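Local coordinates for protein insecticidal Delta-Endotoxin Cry8Ea1 (Bacillus Thuringiensis, PDB 3EB7) that kills larvae of the underground pest Holotrichia parallela, probably by inserting into gut cell membranes and forming pores, as in other three-domain Cry toxins, at residues V242-G248 with K393-L399; G338-T344 with V365-P371; F478-G482 with I564-F569. Residue numbers count along the deposited sequence, not the author numbering.

Contact 1: V242-G248 with K393-L399; sequences VYTDPIG and KDSEVEL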
loop_
_atom_site.group_PDB
_atom_site.type_symbol
_atom_site.label_atom_id
_atom_site.label_comp_id
_atom_site.label_asym_id
_atom_site.label_seq_id
_atom_site.Cartn_x
_atom_site.Cartn_y
_atom_site.Cartn_z
ATOM N N VAL A 242 -2.672 -4.709 -4.846
ATOM C CA VAL A 242 -2.059 -5.979 -4.422
ATOM C C VAL A 242 -2.920 -7.124 -4.954
ATOM O O VAL A 242 -4.121 -6.965 -5.180
ATOM C CB VAL A 242 -1.892 -6.109 -2.866
ATOM C CG1 VAL A 242 -0.856 -5.075 -2.314
ATOM C CG2 VAL A 242 -3.236 -5.971 -2.135
ATOM N N TYR A 243 -2.295 -8.269 -5.197
ATOM C CA TYR A 243 -3.005 -9.409 -5.718
ATOM C C TYR A 243 -2.976 -10.553 -4.720
ATOM O O TYR A 243 -1.896 -10.906 -4.217
ATOM C CB TYR A 243 -2.381 -9.843 -7.027
ATOM C CG TYR A 243 -2.496 -8.819 -8.134
ATOM C CD1 TYR A 243 -1.680 -7.661 -8.159
ATOM C CD2 TYR A 243 -3.390 -9.011 -9.169
ATOM C CE1 TYR A 243 -1.784 -6.715 -9.226
ATOM C CE2 TYR A 243 -3.491 -8.067 -10.233
ATOM C CZ TYR A 243 -2.693 -6.953 -10.249
ATOM O OH TYR A 243 -2.819 -6.089 -11.298
ATOM N N THR A 244 -4.154 -11.132 -4.437
ATOM C CA THR A 244 -4.228 -12.316 -3.560
ATOM C C THR A 244 -3.760 -13.561 -4.301
ATOM O O THR A 244 -3.564 -13.515 -5.514
ATOM C CB THR A 244 -5.652 -12.524 -2.915
ATOM O OG1 THR A 244 -6.664 -12.391 -3.909
ATOM C CG2 THR A 244 -5.892 -11.498 -1.816
ATOM N N ASP A 245 -3.585 -14.693 -3.594
ATOM C CA ASP A 245 -3.094 -15.905 -4.269
ATOM C C ASP A 245 -4.132 -16.377 -5.309
ATOM O O ASP A 245 -5.316 -16.172 -5.140
ATOM C CB ASP A 245 -2.752 -17.032 -3.282
ATOM C CG ASP A 245 -1.473 -16.774 -2.431
ATOM O OD1 ASP A 245 -0.688 -15.802 -2.603
ATOM O OD2 ASP A 245 -1.254 -17.599 -1.517
ATOM N N PRO A 246 -3.679 -16.996 -6.414
ATOM C CA PRO A 246 -4.651 -17.517 -7.365
ATOM C C PRO A 246 -5.694 -18.490 -6.716
ATOM O O PRO A 246 -5.353 -19.275 -5.793
ATOM C CB PRO A 246 -3.760 -18.236 -8.394
ATOM C CG PRO A 246 -2.489 -17.534 -8.352
ATOM C CD PRO A 246 -2.290 -17.200 -6.881
ATOM N N ILE A 247 -6.950 -18.426 -7.186
ATOM C CA ILE A 247 -8.035 -19.199 -6.585
ATOM C C ILE A 247 -8.137 -20.550 -7.274
ATOM O O ILE A 247 -9.005 -20.793 -8.146
ATOM C CB ILE A 247 -9.377 -18.417 -6.562
ATOM C CG1 ILE A 247 -9.135 -17.018 -5.949
ATOM C CG2 ILE A 247 -10.405 -19.183 -5.708
ATOM C CD1 ILE A 247 -10.242 -16.027 -6.174
ATOM N N GLY A 248 -7.197 -21.415 -6.900
ATOM C CA GLY A 248 -7.068 -22.770 -7.423
ATOM C C GLY A 248 -6.674 -23.670 -6.260
ATOM O O GLY A 248 -6.018 -23.239 -5.312
ATOM N N LYS A 393 -10.872 -20.318 0.180
ATOM C CA LYS A 393 -9.911 -19.237 0.224
ATOM C C LYS A 393 -10.629 -17.994 0.792
ATOM O O LYS A 393 -11.672 -17.577 0.308
ATOM C CB LYS A 393 -9.267 -18.977 -1.146
ATOM C CG LYS A 393 -8.939 -20.182 -2.031
ATOM C CD LYS A 393 -7.956 -21.191 -1.453
ATOM C CE LYS A 393 -6.468 -20.697 -1.464
ATOM N NZ LYS A 393 -6.010 -19.939 -2.708
ATOM N N ASP A 394 -10.099 -17.475 1.890
ATOM C CA ASP A 394 -10.725 -16.422 2.659
ATOM C C ASP A 394 -9.761 -15.288 2.524
ATOM O O ASP A 394 -8.626 -15.381 2.959
ATOM C CB ASP A 394 -10.872 -16.880 4.119
ATOM C CG ASP A 394 -11.344 -15.770 5.070
ATOM O OD1 ASP A 394 -11.519 -16.073 6.279
ATOM O OD2 ASP A 394 -11.536 -14.608 4.652
ATOM N N SER A 395 -10.210 -14.210 1.899
ATOM C CA SER A 395 -9.321 -13.102 1.568
ATOM C C SER A 395 -8.737 -12.405 2.810
ATOM O O SER A 395 -7.627 -11.818 2.774
ATOM C CB SER A 395 -10.043 -12.106 0.645
ATOM O OG SER A 395 -11.061 -11.427 1.332
ATOM N N GLU A 396 -9.471 -12.485 3.915
ATOM C CA GLU A 396 -9.048 -11.833 5.167
ATOM C C GLU A 396 -7.845 -12.489 5.803
ATOM O O GLU A 396 -7.289 -11.949 6.735
ATOM C CB GLU A 396 -10.181 -11.778 6.203
ATOM C CG GLU A 396 -11.299 -10.833 5.803
ATOM C CD GLU A 396 -12.286 -10.621 6.938
ATOM O OE1 GLU A 396 -12.737 -9.463 7.112
ATOM O OE2 GLU A 396 -12.595 -11.615 7.657
ATOM N N VAL A 397 -7.456 -13.653 5.326
ATOM C CA VAL A 397 -6.213 -14.271 5.740
ATOM C C VAL A 397 -5.005 -13.480 5.137
ATOM O O VAL A 397 -3.997 -13.241 5.803
ATOM C CB VAL A 397 -6.206 -15.803 5.348
ATOM C CG1 VAL A 397 -4.820 -16.441 5.538
ATOM C CG2 VAL A 397 -7.254 -16.557 6.156
ATOM N N GLU A 398 -5.134 -13.076 3.877
ATOM C CA GLU A 398 -4.072 -12.352 3.156
ATOM C C GLU A 398 -4.218 -10.836 3.329
ATOM O O GLU A 398 -3.230 -10.131 3.541
ATOM C CB GLU A 398 -4.083 -12.775 1.685
ATOM C CG GLU A 398 -4.121 -14.295 1.541
ATOM C CD GLU A 398 -3.997 -14.801 0.110
ATOM O OE1 GLU A 398 -4.085 -16.040 -0.112
ATOM O OE2 GLU A 398 -3.782 -13.985 -0.808
ATOM N N LEU A 399 -5.466 -10.369 3.330
ATOM C CA LEU A 399 -5.843 -8.960 3.527
ATOM C C LEU A 399 -6.775 -8.699 4.755
ATOM O O LEU A 399 -7.978 -8.306 4.595
ATOM C CB LEU A 399 -6.505 -8.473 2.229
ATOM C CG LEU A 399 -5.589 -8.485 1.008
ATOM C CD1 LEU A 399 -6.336 -8.061 -0.215
ATOM C CD2 LEU A 399 -4.355 -7.588 1.215
#
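Val242 opens the contact from a short strand, its CB directed at the other segment and its CG2 3.9 Å from Leu399 CD2. Tyr243 has its CA-to-CB bond pointing away, and Thr244 resumes the packing: Thr244 CG2 lies 3.8 Å from Leu399 CD1, and Thr244 CB comes within 3.2 Å of Glu398 OE2, while its hydroxyl is hydrogen-bonded to Phe430 and Trp432 on the adjoining strand. The defining polar link follows at Asp245, whose N donates to Glu398 OE2 (2.9 Å, N-H...O angle 154°). The two acids themselves are close, with Asp245 OD2 3.5 Å from Glu398 OE1. This like-charge approach is compensated by Arg209 of helix 198-220, which makes salt bridges to both carboxylates. Strand 241-243 and strand 389-394 belong to different antiparallel sheets of the beta-prism domain characteristic of three-domain Cry toxins, so the contact joins two of its sheets, and Arg209 ties this junction to the N-terminal helical domain. Pro246 points its CA-to-CB bond away but presents its carbonyl, Pro246 O lying 3.2 Å from Lys393 NZ. Ile247 centres an inverse gamma turn, evident from phi/psi of -90°/77° and the weak Gly248 N to Pro246 O bond (3.0 Å); its CG2 packs 4.1 Å from Lys393 CG. Lys393 curls through four successive m torsions, bringing NZ also to 4.2 Å from Gly248 O. One residue beyond it, Asp394 N-caps the short, weakly bonded helical turn about 395-398, its OD2 accepting from Glu396 N at 3.1 Å.

Contact 2: G338-T344 with V365-P371; sequences GFDVYKT and VFDAIYP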
loop_
_atom_site.group_PDB
_atom_site.type_symbol
_atom_site.label_atom_id
_atom_site.label_comp_id
_atom_site.label_asym_id
_atom_site.label_seq_id
_atom_site.Cartn_x
_atom_site.Cartn_y
_atom_site.Cartn_z
ATOM N N GLY A 338 -20.116 1.632 -6.736
ATOM C CA GLY A 338 -20.064 2.242 -5.423
ATOM C C GLY A 338 -19.801 1.309 -4.261
ATOM O O GLY A 338 -19.643 1.767 -3.144
ATOM N N PHE A 339 -19.758 0.005 -4.516
ATOM C CA PHE A 339 -19.539 -1.002 -3.470
ATOM C C PHE A 339 -18.063 -1.334 -3.224
ATOM O O PHE A 339 -17.312 -1.711 -4.152
ATOM C CB PHE A 339 -20.247 -2.331 -3.825
ATOM C CG PHE A 339 -21.712 -2.393 -3.424
ATOM C CD1 PHE A 339 -22.707 -2.394 -4.396
ATOM C CD2 PHE A 339 -22.083 -2.489 -2.082
ATOM C CE1 PHE A 339 -24.048 -2.453 -4.056
ATOM C CE2 PHE A 339 -23.462 -2.571 -1.712
ATOM C CZ PHE A 339 -24.440 -2.553 -2.715
ATOM N N ASP A 340 -17.686 -1.230 -1.953
ATOM C CA ASP A 340 -16.485 -1.806 -1.408
ATOM C C ASP A 340 -16.767 -3.261 -1.044
ATOM O O ASP A 340 -17.498 -3.527 -0.066
ATOM C CB ASP A 340 -16.078 -1.049 -0.135
ATOM C CG ASP A 340 -15.372 0.290 -0.434
ATOM O OD1 ASP A 340 -15.130 0.640 -1.604
ATOM O OD2 ASP A 340 -15.080 1.028 0.517
ATOM N N VAL A 341 -16.229 -4.192 -1.837
ATOM C CA VAL A 341 -16.187 -5.587 -1.454
ATOM C C VAL A 341 -15.006 -5.817 -0.488
ATOM O O VAL A 341 -13.864 -5.829 -0.892
ATOM C CB VAL A 341 -16.076 -6.480 -2.674
ATOM C CG1 VAL A 341 -15.980 -7.925 -2.271
ATOM C CG2 VAL A 341 -17.281 -6.265 -3.578
ATOM N N TYR A 342 -15.302 -5.980 0.796
ATOM C CA TYR A 342 -14.260 -6.096 1.814
ATOM C C TYR A 342 -13.812 -7.530 2.122
ATOM O O TYR A 342 -12.810 -7.729 2.790
ATOM C CB TYR A 342 -14.668 -5.333 3.086
ATOM C CG TYR A 342 -15.977 -5.769 3.680
ATOM C CD1 TYR A 342 -16.033 -6.826 4.609
ATOM C CD2 TYR A 342 -17.171 -5.146 3.302
ATOM C CE1 TYR A 342 -17.278 -7.267 5.137
ATOM C CE2 TYR A 342 -18.405 -5.567 3.831
ATOM C CZ TYR A 342 -18.449 -6.611 4.750
ATOM O OH TYR A 342 -19.672 -7.017 5.246
ATOM N N LYS A 343 -14.540 -8.526 1.630
ATOM C CA LYS A 343 -14.177 -9.918 1.881
ATOM C C LYS A 343 -14.745 -10.793 0.804
ATOM O O LYS A 343 -15.866 -10.591 0.359
ATOM C CB LYS A 343 -14.691 -10.393 3.242
ATOM C CG LYS A 343 -14.463 -11.900 3.490
ATOM C CD LYS A 343 -14.496 -12.231 4.962
ATOM C CE LYS A 343 -15.661 -13.053 5.354
ATOM N NZ LYS A 343 -15.256 -14.438 5.684
ATOM N N THR A 344 -13.937 -11.742 0.348
ATOM C CA THR A 344 -14.372 -12.739 -0.576
ATOM C C THR A 344 -14.061 -14.039 0.119
ATOM O O THR A 344 -13.019 -14.157 0.786
ATOM C CB THR A 344 -13.631 -12.664 -1.962
ATOM O OG1 THR A 344 -12.209 -12.825 -1.793
ATOM C CG2 THR A 344 -13.936 -11.333 -2.674
ATOM N N VAL A 365 -18.406 -15.988 -2.308
ATOM C CA VAL A 365 -19.221 -15.035 -1.530
ATOM C C VAL A 365 -18.489 -13.670 -1.432
ATOM O O VAL A 365 -17.370 -13.605 -0.901
ATOM C CB VAL A 365 -19.525 -15.592 -0.112
ATOM C CG1 VAL A 365 -20.405 -14.627 0.673
ATOM C CG2 VAL A 365 -20.219 -16.979 -0.213
ATOM N N PHE A 366 -19.095 -12.616 -1.980
ATOM C CA PHE A 366 -18.561 -11.261 -1.887
ATOM C C PHE A 366 -19.314 -10.459 -0.804
ATOM O O PHE A 366 -20.511 -10.137 -0.970
ATOM C CB PHE A 366 -18.700 -10.493 -3.219
ATOM C CG PHE A 366 -18.269 -11.271 -4.480
ATOM C CD1 PHE A 366 -19.151 -12.183 -5.100
ATOM C CD2 PHE A 366 -17.021 -11.035 -5.078
ATOM C CE1 PHE A 366 -18.779 -12.890 -6.275
ATOM C CE2 PHE A 366 -16.639 -11.705 -6.272
ATOM C CZ PHE A 366 -17.520 -12.626 -6.877
ATOM N N ASP A 367 -18.625 -10.092 0.271
ATOM C CA ASP A 367 -19.251 -9.255 1.285
ATOM C C ASP A 367 -18.975 -7.817 0.936
ATOM O O ASP A 367 -17.827 -7.438 0.765
ATOM C CB ASP A 367 -18.732 -9.565 2.668
ATOM C CG ASP A 367 -19.075 -10.971 3.127
ATOM O OD1 ASP A 367 -20.172 -11.490 2.799
ATOM O OD2 ASP A 367 -18.260 -11.548 3.874
ATOM N N ALA A 368 -20.033 -7.029 0.799
ATOM C CA ALA A 368 -19.905 -5.683 0.297
ATOM C C ALA A 368 -20.615 -4.661 1.176
ATOM O O ALA A 368 -21.636 -4.953 1.831
ATOM C CB ALA A 368 -20.436 -5.600 -1.158
ATOM N N ILE A 369 -20.049 -3.458 1.178
ATOM C CA ILE A 369 -20.658 -2.296 1.792
ATOM C C ILE A 369 -20.523 -1.079 0.869
ATOM O O ILE A 369 -19.567 -0.948 0.115
ATOM C CB ILE A 369 -20.034 -2.004 3.195
ATOM C CG1 ILE A 369 -20.854 -0.973 3.973
ATOM C CG2 ILE A 369 -18.550 -1.556 3.088
ATOM C CD1 ILE A 369 -20.433 -0.896 5.430
ATOM N N TYR A 370 -21.505 -0.202 0.946
ATOM C CA TYR A 370 -21.530 1.086 0.273
ATOM C C TYR A 370 -20.955 2.135 1.224
ATOM O O TYR A 370 -21.610 2.495 2.207
ATOM C CB TYR A 370 -22.983 1.381 0.049
ATOM C CG TYR A 370 -23.285 2.001 -1.219
ATOM C CD1 TYR A 370 -23.240 1.268 -2.412
ATOM C CD2 TYR A 370 -23.644 3.341 -1.252
ATOM C CE1 TYR A 370 -23.539 1.858 -3.619
ATOM C CE2 TYR A 370 -23.953 3.974 -2.469
ATOM C CZ TYR A 370 -23.882 3.235 -3.639
ATOM O OH TYR A 370 -24.161 3.902 -4.806
ATOM N N PRO A 371 -19.713 2.629 0.974
ATOM C CA PRO A 371 -19.180 3.510 2.025
ATOM C C PRO A 371 -19.930 4.823 2.208
ATOM O O PRO A 371 -19.783 5.428 3.253
ATOM C CB PRO A 371 -17.716 3.746 1.614
ATOM C CG PRO A 371 -17.682 3.477 0.171
ATOM C CD PRO A 371 -18.747 2.442 -0.123
HETATM O O HOH W 1 -21.782 -7.223 3.759
#
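This is the open end of an antiparallel beta hairpin, strands 340-352 and 357-369 of the beta-prism domain, interrupted by a classic beta bulge in which Tyr342 and Lys343 both face Asp367. Tyr342 N donates to Asp367 O (2.9 Å), Asp367 N to Lys343 O (2.8 Å), and Asp340 N to Ile369 O and Ile369 N to Asp340 O (both 2.8 Å). The bulge shows in the backbone of Tyr342 (psi -11°). Combined with a p rotamer, this lays its ring along the partner strand: Asp367 CB sits 4.0 Å from the Tyr342 ring centroid, 29° off the normal, a CH-pi contact, and Tyr342 CD2 meets Ile369 CG2 at 3.9 Å. Lys343 starts t,t, then twists off-well at chi3 and chi4; its NZ stays 4.5 Å from Asp367 OD2, beyond a salt bridge. Val341 (t) and Phe366 (m) share the face opposite Lys343 and Asp367, CG1 of Val341 lying 3.9 Å from CB of Phe366. Buried Asp340 (m) salt-bridges Arg415 and Arg439 through OD1, and OD2 is hydrogen-bonded to Tyr412 OH. At this open end, Tyr370 has an off-well chi1 of -141° and points its ring edge at the face of Phe339 (centroids 5.2 Å, planes at 78°). Gly338 has a positive phi, and a CB there would clash with Tyr370 CE1. One water connects Tyr342 OH (2.6 Å) with Ala368 O (3.0 Å), donating to the carbonyl.

Contact 3: F478-G482 with I564-F569; sequences FNSSG and ISVRNF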
loop_
_atom_site.group_PDB
_atom_site.type_symbol
_atom_site.label_atom_id
_atom_site.label_comp_id
_atom_site.label_asym_id
_atom_site.label_seq_id
_atom_site.Cartn_x
_atom_site.Cartn_y
_atom_site.Cartn_z
ATOM N N PHE A 478 6.587 11.600 -18.101
ATOM C CA PHE A 478 6.658 12.305 -19.391
ATOM C C PHE A 478 8.068 12.242 -19.946
ATOM O O PHE A 478 9.015 12.561 -19.246
ATOM C CB PHE A 478 6.195 13.750 -19.262
ATOM C CG PHE A 478 4.835 13.883 -18.647
ATOM C CD1 PHE A 478 4.683 13.960 -17.260
ATOM C CD2 PHE A 478 3.698 13.903 -19.443
ATOM C CE1 PHE A 478 3.410 14.032 -16.682
ATOM C CE2 PHE A 478 2.414 13.998 -18.866
ATOM C CZ PHE A 478 2.271 14.057 -17.493
ATOM N N ASN A 479 8.193 11.764 -21.184
ATOM C CA ASN A 479 9.437 11.848 -21.942
ATOM C C ASN A 479 9.444 13.101 -22.822
ATOM O O ASN A 479 10.448 13.430 -23.427
ATOM C CB ASN A 479 9.647 10.604 -22.812
ATOM C CG ASN A 479 9.992 9.369 -22.000
ATOM O OD1 ASN A 479 9.350 8.322 -22.148
ATOM N ND2 ASN A 479 11.013 9.473 -21.157
ATOM N N SER A 480 8.319 13.804 -22.852
ATOM C CA SER A 480 8.166 15.073 -23.551
ATOM C C SER A 480 6.942 15.753 -22.984
ATOM O O SER A 480 6.284 15.210 -22.105
ATOM C CB SER A 480 7.971 14.841 -25.063
ATOM O OG SER A 480 6.767 14.119 -25.307
ATOM N N SER A 481 6.628 16.928 -23.507
ATOM C CA SER A 481 5.576 17.775 -22.993
ATOM C C SER A 481 4.250 17.073 -22.972
ATOM O O SER A 481 3.883 16.402 -23.936
ATOM C CB SER A 481 5.446 19.020 -23.879
ATOM O OG SER A 481 6.686 19.680 -23.927
ATOM N N GLY A 482 3.504 17.257 -21.894
ATOM C CA GLY A 482 2.183 16.653 -21.822
ATOM C C GLY A 482 1.518 17.068 -20.541
ATOM O O GLY A 482 2.053 17.887 -19.793
ATOM N N ILE A 564 -2.287 18.944 -14.219
ATOM C CA ILE A 564 -0.920 19.402 -14.178
ATOM C C ILE A 564 -0.372 19.287 -15.582
ATOM O O ILE A 564 -0.547 18.258 -16.250
ATOM C CB ILE A 564 -0.038 18.584 -13.166
ATOM C CG1 ILE A 564 -0.590 18.613 -11.722
ATOM C CG2 ILE A 564 1.424 19.060 -13.183
ATOM C CD1 ILE A 564 -0.962 19.985 -11.189
ATOM N N SER A 565 0.271 20.360 -16.040
ATOM C CA SER A 565 0.884 20.384 -17.371
ATOM C C SER A 565 2.382 20.608 -17.267
ATOM O O SER A 565 2.825 21.480 -16.490
ATOM C CB SER A 565 0.250 21.505 -18.197
ATOM O OG SER A 565 -1.118 21.208 -18.457
ATOM N N VAL A 566 3.155 19.809 -18.015
ATOM C CA VAL A 566 4.607 19.990 -18.113
ATOM C C VAL A 566 5.070 20.235 -19.585
ATOM O O VAL A 566 4.505 19.680 -20.554
ATOM C CB VAL A 566 5.462 18.876 -17.383
ATOM C CG1 VAL A 566 5.071 18.756 -15.898
ATOM C CG2 VAL A 566 5.398 17.527 -18.119
ATOM N N ARG A 567 6.112 21.055 -19.713
ATOM C CA ARG A 567 6.453 21.747 -20.938
ATOM C C ARG A 567 7.937 22.184 -20.910
ATOM O O ARG A 567 8.552 22.256 -19.839
ATOM C CB ARG A 567 5.565 22.988 -20.960
ATOM C CG ARG A 567 5.367 23.643 -22.258
ATOM C CD ARG A 567 4.385 24.771 -22.092
ATOM N NE ARG A 567 3.081 24.238 -21.728
ATOM C CZ ARG A 567 2.069 24.945 -21.216
ATOM N NH1 ARG A 567 2.194 26.257 -20.986
ATOM N NH2 ARG A 567 0.924 24.326 -20.920
ATOM N N ASN A 568 8.493 22.472 -22.087
ATOM C CA ASN A 568 9.770 23.185 -22.230
ATOM C C ASN A 568 10.901 22.512 -21.474
ATOM O O ASN A 568 11.505 23.091 -20.568
ATOM C CB ASN A 568 9.591 24.663 -21.787
ATOM C CG ASN A 568 10.703 25.595 -22.305
ATOM O OD1 ASN A 568 11.414 25.275 -23.276
ATOM N ND2 ASN A 568 10.846 26.761 -21.663
ATOM N N PHE A 569 11.156 21.262 -21.832
ATOM C CA PHE A 569 12.176 20.448 -21.193
ATOM C C PHE A 569 13.563 21.015 -21.536
ATOM O O PHE A 569 13.833 21.287 -22.708
ATOM C CB PHE A 569 12.082 19.006 -21.701
ATOM C CG PHE A 569 10.932 18.182 -21.117
ATOM C CD1 PHE A 569 10.996 16.779 -21.135
ATOM C CD2 PHE A 569 9.799 18.780 -20.555
ATOM C CE1 PHE A 569 9.935 16.010 -20.628
ATOM C CE2 PHE A 569 8.748 18.021 -20.060
ATOM C CZ PHE A 569 8.813 16.643 -20.111
#
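Ile564 lies within strand 559-567, its side-chain end leading away from segment 478-482, toward Leu513 and Val515 of the neighbouring strand. Ser565 also turns its CB away, and its hydroxyl is hydrogen-bonded to that of Ser483. At Val566 the backbones pair as an antiparallel hydrogen-bonded bridge with Gly482: Gly482 N donates to Val566 O (2.9 Å) and Val566 N to Gly482 O (2.8 Å, 168°). Val566 CG2 lies over the Phe478 ring, 4.0 Å from its centroid and 25° off the normal, a CH-pi contact. This joins the two layers of the C-terminal beta sandwich, since Phe478 ends strand 476-478, paired with strand 578-588 in one sheet, whereas Gly482 starts a strand of the other; residues 479-481 cross between them. A CB on Gly482 would be crowded by Phe478 CD2. The CA-to-CB bond of Arg567 points away, although its CA stays 3.6 Å from Ser481 OG. The chain then turns at Asn568, whose phi/psi of 55°/59° is left-handed. Phe569 is thereby brought back against the crossing: its CE1 is 3.5 Å from Ser480 N, and its CZ is 4.0 Å from both Phe478 CB and Ser481 N, the latter over the ring face.

Contacts 1 and 2 are direct neighbours, with centres 15 Å apart, and contact 2 is nested in sequence within the long loop closed by contact 1. They meet because strands 389-394 and 340-352 lie side by side in one sheet: Ser395 N is 3.0 Å from Thr344 O, a probable hydrogen bond, and Glu396 OE2 packs 3.4 Å from Lys343 CD. Contact 3 follows later in the chain, in a different domain. Its centre is 39 Å from each of the others, with nearest atoms about 21 Å from contact 1 and about 25 Å from contact 2. It lies across the chain's centre from contact 1, and neither of the other contacts touches it.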